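PDB 5W1H: LbaCas13a (C2c2) from Lachnospiraceae bacterium, which binds a mature CRISPR RNA and, as a guide-directed A-cleaving Cas13a nuclease, cuts RNA, probably after recognising a complementary target. Local coordinates for residues V1066-L1071 with E1098-V1103; R1051-I1056 with R1106-Y1111. All coordinates share one frame; numbering follows the deposited sequence.

Interaction 1: residues V1066-L1071 with E1098-V1103; sequences VEYYKL and EMKNIV. With nucleotides of chain B.
Tyr1068 and Met1099 mark the closest backbone approach, with their CA atoms 5.4 Å apart. The helical segments 1066-1071 and 1098-1103 run roughly antiparallel, at 138°, and their axes come within 9.2 Å. Tyr1068 carries most of the contact. Its CG stands anti to the backbone N (chi1 166°), which swings the ring across to Lys1100 and Val1103 of the other helix. Val1103 puts CG1 over one ring face, a CH-pi contact 4.0 Å from the ring centroid. CD1 and CE1 of the ring also meet CA of Lys1100, which approaches obliquely. Beside the ring, Met1099 CG packs against Leu1071 CD1 at 3.7 Å and, more loosely, against CG of Glu1067. Lys1100 runs past the ring toward the RNA. Its CE comes within 3.2 Å of OP1 of A36 of chain B, but its NZ stands 4.1 Å from that oxygen, so the charge acts at a distance. Asn1101 ND2 gives a nearly straight hydrogen bond (168°) to O4' of G37 of chain B. An alanine in place of Lys1100 would probably lose the CG contact with Tyr1068 CE1 and the positive charge near the A36 phosphate. Apolar and CH-pi contacts mainly join the segments, with no hydrogen bond between them.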
loop_
_atom_site.group_PDB
_atom_site.type_symbol
_atom_site.label_atom_id
_atom_site.label_comp_id
_atom_site.label_asym_id
_atom_site.label_seq_id
_atom_site.Cartn_x
_atom_site.Cartn_y
_atom_site.Cartn_z
ATOM N N VAL A 1066 16.539 7.767 -37.544
ATOM C CA VAL A 1066 16.282 8.854 -38.488
ATOM C C VAL A 1066 15.332 9.873 -37.873
ATOM O O VAL A 1066 15.586 11.083 -37.897
ATOM C CB VAL A 1066 15.729 8.296 -39.812
ATOM C CG1 VAL A 1066 15.183 9.422 -40.678
ATOM C CG2 VAL A 1066 16.805 7.520 -40.555
ATOM N N GLU A 1067 14.217 9.395 -37.311
ATOM C CA GLU A 1067 13.264 10.298 -36.675
ATOM C C GLU A 1067 13.873 10.988 -35.463
ATOM O O GLU A 1067 13.536 12.143 -35.170
ATOM C CB GLU A 1067 12.000 9.526 -36.282
ATOM C CG GLU A 1067 10.956 10.336 -35.520
ATOM C CD GLU A 1067 10.171 11.300 -36.402
ATOM O OE1 GLU A 1067 10.541 11.489 -37.582
ATOM O OE2 GLU A 1067 9.174 11.872 -35.908
ATOM N N TYR A 1068 14.774 10.306 -34.752
ATOM C CA TYR A 1068 15.473 10.926 -33.631
ATOM C C TYR A 1068 16.272 12.142 -34.088
ATOM O O TYR A 1068 16.144 13.233 -33.522
ATOM C CB TYR A 1068 16.383 9.896 -32.955
ATOM C CG TYR A 1068 17.409 10.486 -32.008
ATOM C CD1 TYR A 1068 17.060 10.861 -30.718
ATOM C CD2 TYR A 1068 18.733 10.653 -32.402
ATOM C CE1 TYR A 1068 17.997 11.397 -29.848
ATOM C CE2 TYR A 1068 19.676 11.188 -31.543
ATOM C CZ TYR A 1068 19.304 11.557 -30.266
ATOM O OH TYR A 1068 20.240 12.087 -29.406
ATOM N N TYR A 1069 17.100 11.973 -35.124
ATOM C CA TYR A 1069 17.950 13.069 -35.579
ATOM C C TYR A 1069 17.146 14.203 -36.202
ATOM O O TYR A 1069 17.534 15.371 -36.081
ATOM C CB TYR A 1069 18.989 12.554 -36.575
ATOM C CG TYR A 1069 20.164 11.862 -35.926
ATOM C CD1 TYR A 1069 20.974 12.534 -35.019
ATOM C CD2 TYR A 1069 20.471 10.542 -36.229
ATOM C CE1 TYR A 1069 22.050 11.907 -34.424
ATOM C CE2 TYR A 1069 21.546 9.909 -35.640
ATOM C CZ TYR A 1069 22.331 10.594 -34.738
ATOM O OH TYR A 1069 23.404 9.965 -34.153
ATOM N N LYS A 1070 16.036 13.889 -36.875
ATOM C CA LYS A 1070 15.228 14.947 -37.474
ATOM C C LYS A 1070 14.537 15.785 -36.408
ATOM O O LYS A 1070 14.375 17.000 -36.574
ATOM C CB LYS A 1070 14.199 14.354 -38.434
ATOM C CG LYS A 1070 14.794 13.608 -39.617
ATOM C CD LYS A 1070 13.746 13.375 -40.693
ATOM C CE LYS A 1070 12.389 13.051 -40.087
ATOM N NZ LYS A 1070 11.307 13.058 -41.114
ATOM N N LEU A 1071 14.110 15.155 -35.310
ATOM C CA LEU A 1071 13.509 15.912 -34.218
ATOM C C LEU A 1071 14.561 16.671 -33.422
ATOM O O LEU A 1071 14.270 17.739 -32.874
ATOM C CB LEU A 1071 12.713 14.981 -33.303
ATOM C CG LEU A 1071 11.374 14.469 -33.838
ATOM C CD1 LEU A 1071 10.837 13.358 -32.954
ATOM C CD2 LEU A 1071 10.367 15.604 -33.935
ATOM N N GLU A 1098 10.577 11.439 -26.377
ATOM C CA GLU A 1098 10.146 10.056 -26.558
ATOM C C GLU A 1098 11.116 9.287 -27.448
ATOM O O GLU A 1098 11.458 8.135 -27.154
ATOM C CB GLU A 1098 8.733 10.023 -27.143
ATOM C CG GLU A 1098 7.658 10.544 -26.198
ATOM C CD GLU A 1098 6.347 10.848 -26.906
ATOM O OE1 GLU A 1098 6.351 10.968 -28.150
ATOM O OE2 GLU A 1098 5.312 10.971 -26.216
ATOM N N MET A 1099 11.575 9.907 -28.541
ATOM C CA MET A 1099 12.530 9.235 -29.418
ATOM C C MET A 1099 13.891 9.077 -28.754
ATOM O O MET A 1099 14.586 8.081 -28.997
ATOM C CB MET A 1099 12.670 9.992 -30.740
ATOM C CG MET A 1099 11.402 10.021 -31.584
ATOM S SD MET A 1099 10.593 8.411 -31.717
ATOM C CE MET A 1099 11.897 7.410 -32.430
ATOM N N LYS A 1100 14.298 10.041 -27.925
ATOM C CA LYS A 1100 15.569 9.898 -27.222
ATOM C C LYS A 1100 15.519 8.731 -26.243
ATOM O O LYS A 1100 16.481 7.964 -26.133
ATOM C CB LYS A 1100 15.928 11.196 -26.498
ATOM C CG LYS A 1100 17.304 11.184 -25.847
ATOM C CD LYS A 1100 17.693 12.571 -25.353
ATOM C CE LYS A 1100 19.081 12.575 -24.735
ATOM N NZ LYS A 1100 20.108 12.045 -25.674
ATOM N N ASN A 1101 14.393 8.574 -25.539
ATOM C CA ASN A 1101 14.232 7.445 -24.629
ATOM C C ASN A 1101 14.313 6.113 -25.360
ATOM O O ASN A 1101 14.803 5.126 -24.800
ATOM C CB ASN A 1101 12.900 7.553 -23.882
ATOM C CG ASN A 1101 12.929 8.599 -22.785
ATOM O OD1 ASN A 1101 13.996 9.052 -22.375
ATOM N ND2 ASN A 1101 11.752 8.979 -22.297
ATOM N N ILE A 1102 13.840 6.062 -26.606
ATOM C CA ILE A 1102 13.866 4.814 -27.363
ATOM C C ILE A 1102 15.284 4.500 -27.826
ATOM O O ILE A 1102 15.785 3.382 -27.644
ATOM C CB ILE A 1102 12.887 4.890 -28.547
ATOM C CG1 ILE A 1102 11.442 4.841 -28.043
ATOM C CG2 ILE A 1102 13.166 3.775 -29.546
ATOM C CD1 ILE A 1102 10.413 5.229 -29.084
ATOM N N VAL A 1103 15.957 5.484 -28.429
ATOM C CA VAL A 1103 17.273 5.247 -29.003
ATOM C C VAL A 1103 18.330 5.017 -27.927
ATOM O O VAL A 1103 19.354 4.377 -28.196
ATOM C CB VAL A 1103 17.647 6.420 -29.933
ATOM C CG1 VAL A 1103 18.343 7.538 -29.166
ATOM C CG2 VAL A 1103 18.488 5.939 -31.094
ATOM P P A B 36 19.868 13.850 -21.035
ATOM O OP1 A B 36 19.923 12.476 -21.599
ATOM O OP2 A B 36 20.181 14.997 -21.922
ATOM O "O5'" A B 36 18.417 14.101 -20.433
ATOM C "C5'" A B 36 18.147 15.245 -19.629
ATOM C "C4'" A B 36 16.814 15.865 -19.968
ATOM O "O4'" A B 36 16.972 16.784 -21.084
ATOM C "C3'" A B 36 15.719 14.879 -20.381
ATOM O "O3'" A B 36 14.455 15.357 -19.924
ATOM C "C2'" A B 36 15.756 14.959 -21.902
ATOM O "O2'" A B 36 14.554 14.582 -22.541
ATOM C "C1'" A B 36 16.064 16.436 -22.112
ATOM N N9 A B 36 16.666 16.749 -23.408
ATOM C C8 A B 36 17.835 16.275 -23.952
ATOM N N7 A B 36 18.087 16.755 -25.145
ATOM C C5 A B 36 17.015 17.601 -25.399
ATOM C C6 A B 36 16.686 18.412 -26.498
ATOM N N6 A B 36 17.442 18.507 -27.593
ATOM N N1 A B 36 15.538 19.124 -26.434
ATOM C C2 A B 36 14.777 19.027 -25.336
ATOM N N3 A B 36 14.982 18.300 -24.240
ATOM C C4 A B 36 16.131 17.605 -24.339
ATOM P P G B 37 13.802 14.760 -18.585
ATOM O OP1 G B 37 12.652 15.626 -18.216
ATOM O OP2 G B 37 14.895 14.538 -17.603
ATOM O "O5'" G B 37 13.242 13.334 -19.032
ATOM C "C5'" G B 37 12.208 13.222 -20.007
ATOM C "C4'" G B 37 11.236 12.111 -19.682
ATOM O "O4'" G B 37 11.891 10.818 -19.835
ATOM C "C3'" G B 37 10.664 12.126 -18.261
ATOM O "O3'" G B 37 9.343 11.592 -18.290
ATOM C "C2'" G B 37 11.560 11.125 -17.544
ATOM O "O2'" G B 37 11.009 10.573 -16.368
ATOM C "C1'" G B 37 11.741 10.078 -18.638
ATOM N N9 G B 37 12.889 9.184 -18.465
ATOM C C8 G B 37 12.834 7.812 -18.485
ATOM N N7 G B 37 13.995 7.249 -18.299
ATOM C C5 G B 37 14.872 8.315 -18.150
ATOM C C6 G B 37 16.270 8.322 -17.921
ATOM O O6 G B 37 17.040 7.362 -17.805
ATOM N N1 G B 37 16.761 9.619 -17.834
ATOM C C2 G B 37 16.011 10.763 -17.942
ATOM N N2 G B 37 16.672 11.921 -17.823
ATOM N N3 G B 37 14.707 10.769 -18.153
ATOM C C4 G B 37 14.205 9.520 -18.245
#

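Interaction 2: residues R1051-I1056 with R1106-Y1111; sequences RFLEKI and RDLMDY. With nucleotides of chain B.
Leu1053 overlaps Leu1108, its CD2 lying 3.9 Å from CD1 of that residue. The same methyl sits 3.7 Å from the backbone O of Leu1108. The other methyl, CD1, meets CG of Leu1108. Leu1108 has its CG anti to the backbone N (chi1 -154°), which brings the branched end nearer to helix 1050-1056 than its CB direction suggests. One turn on, Ile1056 places CD1 against CB of Tyr1111 at 3.7 Å. These two side chains slide past each other in opposite directions. The Phe1052 ring turns its edge to the backbone O of Tyr1111. The helix axes stay 10.8 Å apart, and the steep 112° angle confines the contact to few residues. Helix 1357-1368 packs on Phe1052, Ile1056 and Tyr1111 and extends this apolar cluster.

Arg1106 reaches from the same helix as Leu1108 to the guide RNA in chain B. Its chain is extended from CG to NE and runs beside the G37 base, with CD 3.5 Å from C6. Both terminal nitrogens donate to OP1 of A36. The NH1 bond to OP1 is 2.8 Å long and bent, at 132°; the NH2 distance is unusually short and its exact value doubtful. NH2 also makes a weak bond to O2' of U35. Over one guanidinium face lie N1 of G37 and OP2 of U35. The buried apolar contact packs the first turns of helix 1106-1145 against helix 1050-1056, while its first residue binds an RNA phosphate through two N-H groups.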
loop_
_atom_site.group_PDB
_atom_site.type_symbol
_atom_site.label_atom_id
_atom_site.label_comp_id
_atom_site.label_asym_id
_atom_site.label_seq_id
_atom_site.Cartn_x
_atom_site.Cartn_y
_atom_site.Cartn_z
ATOM N N ARG A 1051 14.614 -12.219 -22.020
ATOM C CA ARG A 1051 13.550 -12.788 -22.842
ATOM C C ARG A 1051 12.251 -12.007 -22.687
ATOM O O ARG A 1051 11.515 -11.811 -23.661
ATOM C CB ARG A 1051 13.339 -14.260 -22.489
ATOM C CG ARG A 1051 14.436 -15.186 -22.998
ATOM C CD ARG A 1051 13.849 -16.513 -23.450
ATOM N NE ARG A 1051 13.485 -17.370 -22.327
ATOM C CZ ARG A 1051 12.396 -18.131 -22.288
ATOM N NH1 ARG A 1051 11.545 -18.135 -23.305
ATOM N NH2 ARG A 1051 12.155 -18.883 -21.224
ATOM N N PHE A 1052 11.958 -11.544 -21.468
ATOM C CA PHE A 1052 10.771 -10.726 -21.243
ATOM C C PHE A 1052 10.825 -9.439 -22.059
ATOM O O PHE A 1052 9.859 -9.086 -22.750
ATOM C CB PHE A 1052 10.636 -10.415 -19.751
ATOM C CG PHE A 1052 9.620 -9.352 -19.436
ATOM C CD1 PHE A 1052 8.264 -9.623 -19.521
ATOM C CD2 PHE A 1052 10.024 -8.087 -19.038
ATOM C CE1 PHE A 1052 7.325 -8.647 -19.222
ATOM C CE2 PHE A 1052 9.094 -7.108 -18.739
ATOM C CZ PHE A 1052 7.741 -7.390 -18.832
ATOM N N LEU A 1053 11.953 -8.727 -21.994
ATOM C CA LEU A 1053 12.075 -7.458 -22.706
ATOM C C LEU A 1053 11.985 -7.643 -24.215
ATOM O O LEU A 1053 11.459 -6.772 -24.916
ATOM C CB LEU A 1053 13.387 -6.770 -22.329
ATOM C CG LEU A 1053 13.461 -6.222 -20.903
ATOM C CD1 LEU A 1053 14.883 -5.804 -20.560
ATOM C CD2 LEU A 1053 12.504 -5.051 -20.736
ATOM N N GLU A 1054 12.487 -8.766 -24.734
ATOM C CA GLU A 1054 12.375 -9.028 -26.166
ATOM C C GLU A 1054 10.931 -9.286 -26.571
ATOM O O GLU A 1054 10.506 -8.890 -27.663
ATOM C CB GLU A 1054 13.256 -10.214 -26.554
ATOM C CG GLU A 1054 14.744 -9.929 -26.481
ATOM C CD GLU A 1054 15.566 -11.195 -26.402
ATOM O OE1 GLU A 1054 14.968 -12.278 -26.243
ATOM O OE2 GLU A 1054 16.808 -11.110 -26.494
ATOM N N LYS A 1055 10.159 -9.939 -25.703
ATOM C CA LYS A 1055 8.801 -10.329 -26.053
ATOM C C LYS A 1055 7.807 -9.176 -25.979
ATOM O O LYS A 1055 6.736 -9.264 -26.590
ATOM C CB LYS A 1055 8.344 -11.476 -25.146
ATOM C CG LYS A 1055 9.069 -12.796 -25.417
ATOM C CD LYS A 1055 8.872 -13.794 -24.284
ATOM C CE LYS A 1055 9.667 -15.075 -24.515
ATOM N NZ LYS A 1055 9.265 -15.781 -25.768
ATOM N N ILE A 1056 8.131 -8.099 -25.263
ATOM C CA ILE A 1056 7.194 -6.993 -25.078
ATOM C C ILE A 1056 7.605 -5.728 -25.814
ATOM O O ILE A 1056 6.820 -4.765 -25.832
ATOM C CB ILE A 1056 6.978 -6.677 -23.583
ATOM C CG1 ILE A 1056 8.274 -6.160 -22.955
ATOM C CG2 ILE A 1056 6.466 -7.902 -22.850
ATOM C CD1 ILE A 1056 8.052 -5.092 -21.905
ATOM N N ARG A 1106 16.151 3.814 -22.901
ATOM C CA ARG A 1106 15.575 4.258 -21.634
ATOM C C ARG A 1106 14.180 3.684 -21.435
ATOM O O ARG A 1106 13.801 3.343 -20.309
ATOM C CB ARG A 1106 15.551 5.786 -21.568
ATOM C CG ARG A 1106 16.885 6.387 -21.159
ATOM C CD ARG A 1106 16.945 7.899 -21.362
ATOM N NE ARG A 1106 18.317 8.382 -21.211
ATOM C CZ ARG A 1106 18.684 9.659 -21.273
ATOM N NH1 ARG A 1106 17.780 10.607 -21.484
ATOM N NH2 ARG A 1106 19.963 9.986 -21.123
ATOM N N ASP A 1107 13.399 3.568 -22.514
ATOM C CA ASP A 1107 12.104 2.907 -22.401
ATOM C C ASP A 1107 12.266 1.465 -21.942
ATOM O O ASP A 1107 11.420 0.949 -21.203
ATOM C CB ASP A 1107 11.350 2.973 -23.733
ATOM C CG ASP A 1107 12.042 2.197 -24.847
ATOM O OD1 ASP A 1107 13.286 2.051 -24.809
ATOM O OD2 ASP A 1107 11.334 1.734 -25.771
ATOM N N LEU A 1108 13.361 0.817 -22.344
ATOM C CA LEU A 1108 13.655 -0.537 -21.886
ATOM C C LEU A 1108 13.722 -0.601 -20.362
ATOM O O LEU A 1108 13.140 -1.494 -19.736
ATOM C CB LEU A 1108 14.971 -1.004 -22.509
ATOM C CG LEU A 1108 15.215 -2.497 -22.707
ATOM C CD1 LEU A 1108 14.208 -3.076 -23.690
ATOM C CD2 LEU A 1108 16.636 -2.724 -23.192
ATOM N N MET A 1109 14.435 0.347 -19.747
ATOM C CA MET A 1109 14.529 0.383 -18.291
ATOM C C MET A 1109 13.181 0.688 -17.653
ATOM O O MET A 1109 12.871 0.163 -16.576
ATOM C CB MET A 1109 15.564 1.420 -17.859
ATOM C CG MET A 1109 16.952 1.156 -18.402
ATOM S SD MET A 1109 17.632 -0.362 -17.718
ATOM C CE MET A 1109 17.663 0.056 -15.977
ATOM N N ASP A 1110 12.376 1.537 -18.297
ATOM C CA ASP A 1110 11.048 1.850 -17.784
ATOM C C ASP A 1110 10.188 0.594 -17.704
ATOM O O ASP A 1110 9.553 0.327 -16.678
ATOM C CB ASP A 1110 10.388 2.912 -18.669
ATOM C CG ASP A 1110 9.315 3.709 -17.941
ATOM O OD1 ASP A 1110 9.034 3.416 -16.760
ATOM O OD2 ASP A 1110 8.754 4.641 -18.553
ATOM N N TYR A 1111 10.170 -0.205 -18.776
ATOM C CA TYR A 1111 9.374 -1.430 -18.771
ATOM C C TYR A 1111 9.891 -2.417 -17.735
ATOM O O TYR A 1111 9.105 -3.127 -17.098
ATOM C CB TYR A 1111 9.372 -2.066 -20.162
ATOM C CG TYR A 1111 8.827 -1.164 -21.244
ATOM C CD1 TYR A 1111 7.679 -0.409 -21.036
ATOM C CD2 TYR A 1111 9.466 -1.060 -22.471
ATOM C CE1 TYR A 1111 7.182 0.423 -22.025
ATOM C CE2 TYR A 1111 8.976 -0.234 -23.466
ATOM C CZ TYR A 1111 7.837 0.506 -23.237
ATOM O OH TYR A 1111 7.351 1.327 -24.226
ATOM P P G B 37 13.802 14.760 -18.585
ATOM O OP1 G B 37 12.652 15.626 -18.216
ATOM O OP2 G B 37 14.895 14.538 -17.603
ATOM O "O5'" G B 37 13.242 13.334 -19.032
ATOM C "C5'" G B 37 12.208 13.222 -20.007
ATOM C "C4'" G B 37 11.236 12.111 -19.682
ATOM O "O4'" G B 37 11.891 10.818 -19.835
ATOM C "C3'" G B 37 10.664 12.126 -18.261
ATOM O "O3'" G B 37 9.343 11.592 -18.290
ATOM C "C2'" G B 37 11.560 11.125 -17.544
ATOM O "O2'" G B 37 11.009 10.573 -16.368
ATOM C "C1'" G B 37 11.741 10.078 -18.638
ATOM N N9 G B 37 12.889 9.184 -18.465
ATOM C C8 G B 37 12.834 7.812 -18.485
ATOM N N7 G B 37 13.995 7.249 -18.299
ATOM C C5 G B 37 14.872 8.315 -18.150
ATOM C C6 G B 37 16.270 8.322 -17.921
ATOM O O6 G B 37 17.040 7.362 -17.805
ATOM N N1 G B 37 16.761 9.619 -17.834
ATOM C C2 G B 37 16.011 10.763 -17.942
ATOM N N2 G B 37 16.672 11.921 -17.823
ATOM N N3 G B 37 14.707 10.769 -18.153
ATOM C C4 G B 37 14.205 9.520 -18.245
ATOM P P A B 36 19.868 13.850 -21.035
ATOM O OP1 A B 36 19.923 12.476 -21.599
ATOM O OP2 A B 36 20.181 14.997 -21.922
ATOM O "O5'" A B 36 18.417 14.101 -20.433
ATOM C "C5'" A B 36 18.147 15.245 -19.629
ATOM C "C4'" A B 36 16.814 15.865 -19.968
ATOM O "O4'" A B 36 16.972 16.784 -21.084
ATOM C "C3'" A B 36 15.719 14.879 -20.381
ATOM O "O3'" A B 36 14.455 15.357 -19.924
ATOM C "C2'" A B 36 15.756 14.959 -21.902
ATOM O "O2'" A B 36 14.554 14.582 -22.541
ATOM C "C1'" A B 36 16.064 16.436 -22.112
ATOM N N9 A B 36 16.666 16.749 -23.408
ATOM C C8 A B 36 17.835 16.275 -23.952
ATOM N N7 A B 36 18.087 16.755 -25.145
ATOM C C5 A B 36 17.015 17.601 -25.399
ATOM C C6 A B 36 16.686 18.412 -26.498
ATOM N N6 A B 36 17.442 18.507 -27.593
ATOM N N1 A B 36 15.538 19.124 -26.434
ATOM C C2 A B 36 14.777 19.027 -25.336
ATOM N N3 A B 36 14.982 18.300 -24.240
ATOM C C4 A B 36 16.131 17.605 -24.339
ATOM P P U B 35 19.244 10.529 -16.211
ATOM O OP1 U B 35 18.064 10.335 -15.328
ATOM O OP2 U B 35 19.230 10.089 -17.629
ATOM O "O5'" U B 35 19.542 12.095 -16.203
ATOM C "C5'" U B 35 20.867 12.595 -16.245
ATOM C "C4'" U B 35 21.118 13.523 -17.410
ATOM O "O4'" U B 35 22.513 13.900 -17.341
ATOM C "C3'" U B 35 20.947 12.899 -18.788
ATOM O "O3'" U B 35 20.844 13.953 -19.754
ATOM C "C2'" U B 35 22.283 12.196 -18.965
ATOM O "O2'" U B 35 22.619 11.886 -20.301
ATOM C "C1'" U B 35 23.249 13.214 -18.340
ATOM N N1 U B 35 24.384 12.586 -17.656
ATOM C C2 U B 35 25.671 12.950 -17.998
ATOM O O2 U B 35 25.921 13.778 -18.860
ATOM N N3 U B 35 26.651 12.302 -17.286
ATOM C C4 U B 35 26.470 11.359 -16.293
ATOM O O4 U B 35 27.444 10.857 -15.738
ATOM C C5 U B 35 25.110 11.045 -15.998
ATOM C C6 U B 35 24.141 11.658 -16.674
#

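How the interactions relate
The centres of interactions 1 and 2 lie about 17 Å apart, and interaction 1 is nested within the chain loop closed by interaction 2. Helix 1087-1103 passes into helix 1106-1145 through a short turn. There Asn1101 O lies 2.7 Å from Arg1106 N, a probable hydrogen bond. A second probable hydrogen bond joins Asn1101 O to Asp1107 N at 3.1 Å. The partner helices, 1050-1056 and 1062-1074, also follow each other in the chain. The shared turn brings Lys1100 to A36, Asn1101 to G37 and Arg1106 to U35, A36 and G37 of chain B. Lys1100 and Arg1106 both approach OP1 of A36, with Lys1100 CE 4.0 Å from Arg1106 NH1.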